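PDB 5WYD: probable enoyl-CoA hydratase/isomerase from Pseudomonas aeruginosa PAO1, which probably acts as a crotonase-family enoyl-CoA hydratase/isomerase, with hydro-lyase activity and a role in synthesis of the diffusible signal factor DSF. Local coordinates for residues A10-D15 with Q50-H54. The protein carries 1 engineered substitution. Numbering follows the deposited sequence.
Sequences ASSFDD and QLIEH. Engineered in segment 10-15: Asp15 (natural residue Leu).
An aromatic side chain can form the centre of a loop-to-helix contact, and here Phe13 of residues 10-15 does so on the helical turn 50-54, with Leu51 packed beside it. The loop bends at Ser12, the centre of an inverse gamma turn (phi/psi -95/65) closed by a weak hydrogen bond from Phe13 N to Ser11 O at 3.1 Å. The chain then runs extended, phi/psi -155/158 at Phe13 and -124/149 at Asp15. The closest pair of CA atoms is Ala10 with His54, 7.0 Å apart. Phe13, with 84 Å² buried, points toward the helix as a t rotamer (chi1 170°, chi2 59°). Its ring meets His54 obliquely: centroids are 4.1 Å apart, planes inclined at 38°, and Phe13 CE1 is 3.4 Å from His54 CE1. The imidazole (chi1 -77°, chi2 77°) is hydrogen-bonded back to its own helix: His54 ND1 donates to Gln50 O at 2.9 Å, the carbonyl that also accepts His54 N. Near the plane of the phenyl ring, Gln50 OE1 approaches Phe13 CZ to 3.0 Å. Leu51 (t, p; 59 Å²) supplies the apolar part of the contact: its CD1 packs on Ala10 CB at 3.5 Å, and its CD2 lies 3.4 Å from OD2 of Asp15, an engineered residue replacing leucine, whose OD2 finds no partner in the model. Contact is therefore chiefly van der Waals and aromatic, burying 289 Å² in all. It lies at the surface, its centre about 17 Å from the centre of the chain, where the loop preceding strand 19-24, outermost in this chain's mixed sheet, touches one turn of helix 42-57, the helix of the beta-alpha-beta crossover between parallel neighbouring strands 27-32 and 63-68.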
ATOM      1  N   ALA A  10      -4.215  36.648  12.078  1.00107.98           N
ATOM      2  CA  ALA A  10      -2.795  36.854  11.747  1.00121.21           C
ATOM      3  C   ALA A  10      -2.408  38.324  11.559  1.00128.98           C
ATOM      4  O   ALA A  10      -1.639  38.660  10.649  1.00116.54           O
ATOM      5  CB  ALA A  10      -2.395  36.051  10.505  1.00114.87           C
ATOM      6  N   SER A  11      -2.962  39.227  12.372  1.00127.42           N
ATOM      7  CA  SER A  11      -2.621  40.642  12.236  1.00115.97           C
ATOM      8  C   SER A  11      -1.218  40.954  12.766  1.00105.07           C
ATOM      9  O   SER A  11      -0.482  41.742  12.163  1.00 97.08           O
ATOM     10  CB  SER A  11      -3.674  41.491  12.954  1.00124.02           C
ATOM     11  OG  SER A  11      -4.927  41.413  12.300  1.00121.90           O
ATOM     12  N   SER A  12      -0.818  40.327  13.878  1.00100.85           N
ATOM     13  CA  SER A  12       0.495  40.569  14.490  1.00 86.21           C
ATOM     14  C   SER A  12       1.481  39.514  13.994  1.00 85.79           C
ATOM     15  O   SER A  12       2.004  38.681  14.738  1.00 88.43           O
ATOM     16  CB  SER A  12       0.403  40.565  16.013  1.00 92.82           C
ATOM     17  OG  SER A  12       1.693  40.652  16.612  1.00 88.07           O
ATOM     18  N   PHE A  13       1.731  39.579  12.693  1.00 86.88           N
ATOM     19  CA  PHE A  13       2.598  38.626  12.026  1.00 87.62           C
ATOM     20  C   PHE A  13       3.142  39.311  10.785  1.00 81.63           C
ATOM     21  O   PHE A  13       2.587  40.305  10.308  1.00 74.42           O
ATOM     22  CB  PHE A  13       1.832  37.331  11.699  1.00 95.97           C
ATOM     23  CG  PHE A  13       2.569  36.377  10.793  1.00102.45           C
ATOM     24  CD1 PHE A  13       3.804  35.855  11.156  1.00 93.23           C
ATOM     25  CD2 PHE A  13       2.007  35.989   9.578  1.00 96.48           C
ATOM     26  CE1 PHE A  13       4.472  34.981  10.315  1.00 90.42           C
ATOM     27  CE2 PHE A  13       2.664  35.110   8.738  1.00 76.67           C
ATOM     28  CZ  PHE A  13       3.897  34.608   9.106  1.00 85.04           C
ATOM     29  N   ASP A  14       4.264  38.799  10.298  1.00 83.50           N
ATOM     30  CA  ASP A  14       4.871  39.275   9.061  1.00 92.32           C
ATOM     31  C   ASP A  14       4.447  38.364   7.907  1.00 98.53           C
ATOM     32  O   ASP A  14       4.974  37.255   7.749  1.00 95.06           O
ATOM     33  CB  ASP A  14       6.391  39.332   9.185  1.00 99.80           C
ATOM     34  CG  ASP A  14       7.052  39.934   7.957  1.00101.24           C
ATOM     35  OD1 ASP A  14       6.323  40.347   7.030  1.00 92.37           O
ATOM     36  OD2 ASP A  14       8.300  39.996   7.922  1.00105.79           O
ATOM     37  N   ASP A  15       3.523  38.861   7.084  1.00100.59           N
ATOM     38  CA  ASP A  15       2.988  38.177   5.913  1.00100.15           C
ATOM     39  C   ASP A  15       3.223  39.129   4.744  1.00 97.98           C
ATOM     40  O   ASP A  15       3.310  40.351   4.942  1.00 98.84           O
ATOM     41  CB  ASP A  15       1.465  37.845   6.056  1.00102.68           C
ATOM     42  CG  ASP A  15       0.982  36.744   5.083  1.00 98.33           C
ATOM     43  OD1 ASP A  15       1.757  36.335   4.192  1.00100.15           O
ATOM     44  OD2 ASP A  15      -0.180  36.285   5.211  1.00 90.86           O
ATOM     45  N   GLN A  50       3.187  29.632   6.222  1.00 22.53           N
ATOM     46  CA  GLN A  50       3.234  30.196   7.550  1.00 25.57           C
ATOM     47  C   GLN A  50       1.850  30.574   8.010  1.00 30.86           C
ATOM     48  O   GLN A  50       1.464  30.272   9.142  1.00 41.12           O
ATOM     49  CB  GLN A  50       4.150  31.404   7.542  1.00 42.17           C
ATOM     50  CG  GLN A  50       5.576  31.052   7.274  1.00 40.54           C
ATOM     51  CD  GLN A  50       6.441  32.263   7.249  1.00 38.93           C
ATOM     52  OE1 GLN A  50       5.950  33.381   7.260  1.00 37.24           O
ATOM     53  NE2 GLN A  50       7.740  32.056   7.258  1.00 40.00           N
ATOM     54  N   LEU A  51       1.058  31.157   7.120  1.00 23.88           N
ATOM     55  CA  LEU A  51      -0.255  31.588   7.548  1.00 28.97           C
ATOM     56  C   LEU A  51      -1.061  30.400   8.036  1.00 29.57           C
ATOM     57  O   LEU A  51      -1.594  30.431   9.151  1.00 38.67           O
ATOM     58  CB  LEU A  51      -0.936  32.337   6.414  1.00 27.43           C
ATOM     59  CG  LEU A  51      -2.299  32.946   6.634  1.00 45.35           C
ATOM     60  CD1 LEU A  51      -2.259  33.806   7.872  1.00 46.89           C
ATOM     61  CD2 LEU A  51      -2.479  33.835   5.421  1.00 49.53           C
ATOM     62  N   ILE A  52      -0.987  29.283   7.309  1.00 29.65           N
ATOM     63  CA  ILE A  52      -1.742  28.087   7.685  1.00 30.61           C
ATOM     64  C   ILE A  52      -1.341  27.597   9.061  1.00 28.18           C
ATOM     65  O   ILE A  52      -2.195  27.224   9.873  1.00 39.49           O
ATOM     66  CB  ILE A  52      -1.539  26.985   6.644  1.00 28.96           C
ATOM     67  CG1 ILE A  52      -2.067  27.429   5.299  1.00 33.52           C
ATOM     68  CG2 ILE A  52      -2.280  25.752   7.068  1.00 43.99           C
ATOM     69  CD1 ILE A  52      -3.563  27.671   5.314  1.00 26.75           C
ATOM     70  N   GLU A  53      -0.044  27.598   9.349  1.00 24.49           N
ATOM     71  CA  GLU A  53       0.416  27.136  10.650  1.00 36.50           C
ATOM     72  C   GLU A  53      -0.090  28.018  11.770  1.00 38.01           C
ATOM     73  O   GLU A  53      -0.426  27.524  12.852  1.00 41.99           O
ATOM     74  CB  GLU A  53       1.922  27.082  10.686  1.00 37.77           C
ATOM     75  CG  GLU A  53       2.486  26.250   9.585  1.00 26.32           C
ATOM     76  CD  GLU A  53       3.975  26.264   9.625  1.00 37.37           C
ATOM     77  OE1 GLU A  53       4.515  26.939  10.527  1.00 47.87           O
ATOM     78  OE2 GLU A  53       4.605  25.653   8.743  1.00 46.26           O
ATOM     79  N   HIS A  54      -0.087  29.331  11.561  1.00 41.18           N
ATOM     80  CA  HIS A  54      -0.617  30.221  12.578  1.00 34.58           C
ATOM     81  C   HIS A  54      -2.098  29.962  12.767  1.00 30.68           C
ATOM     82  O   HIS A  54      -2.601  29.962  13.896  1.00 35.49           O
ATOM     83  CB  HIS A  54      -0.367  31.665  12.160  1.00 49.45           C
ATOM     84  CG  HIS A  54       1.045  32.113  12.373  1.00 68.63           C
ATOM     85  ND1 HIS A  54       2.064  31.750  11.520  1.00 64.18           N
ATOM     86  CD2 HIS A  54       1.604  32.913  13.313  1.00 73.42           C
ATOM     87  CE1 HIS A  54       3.195  32.290  11.936  1.00 67.90           C
ATOM     88  NE2 HIS A  54       2.944  33.006  13.017  1.00 68.73           N
TER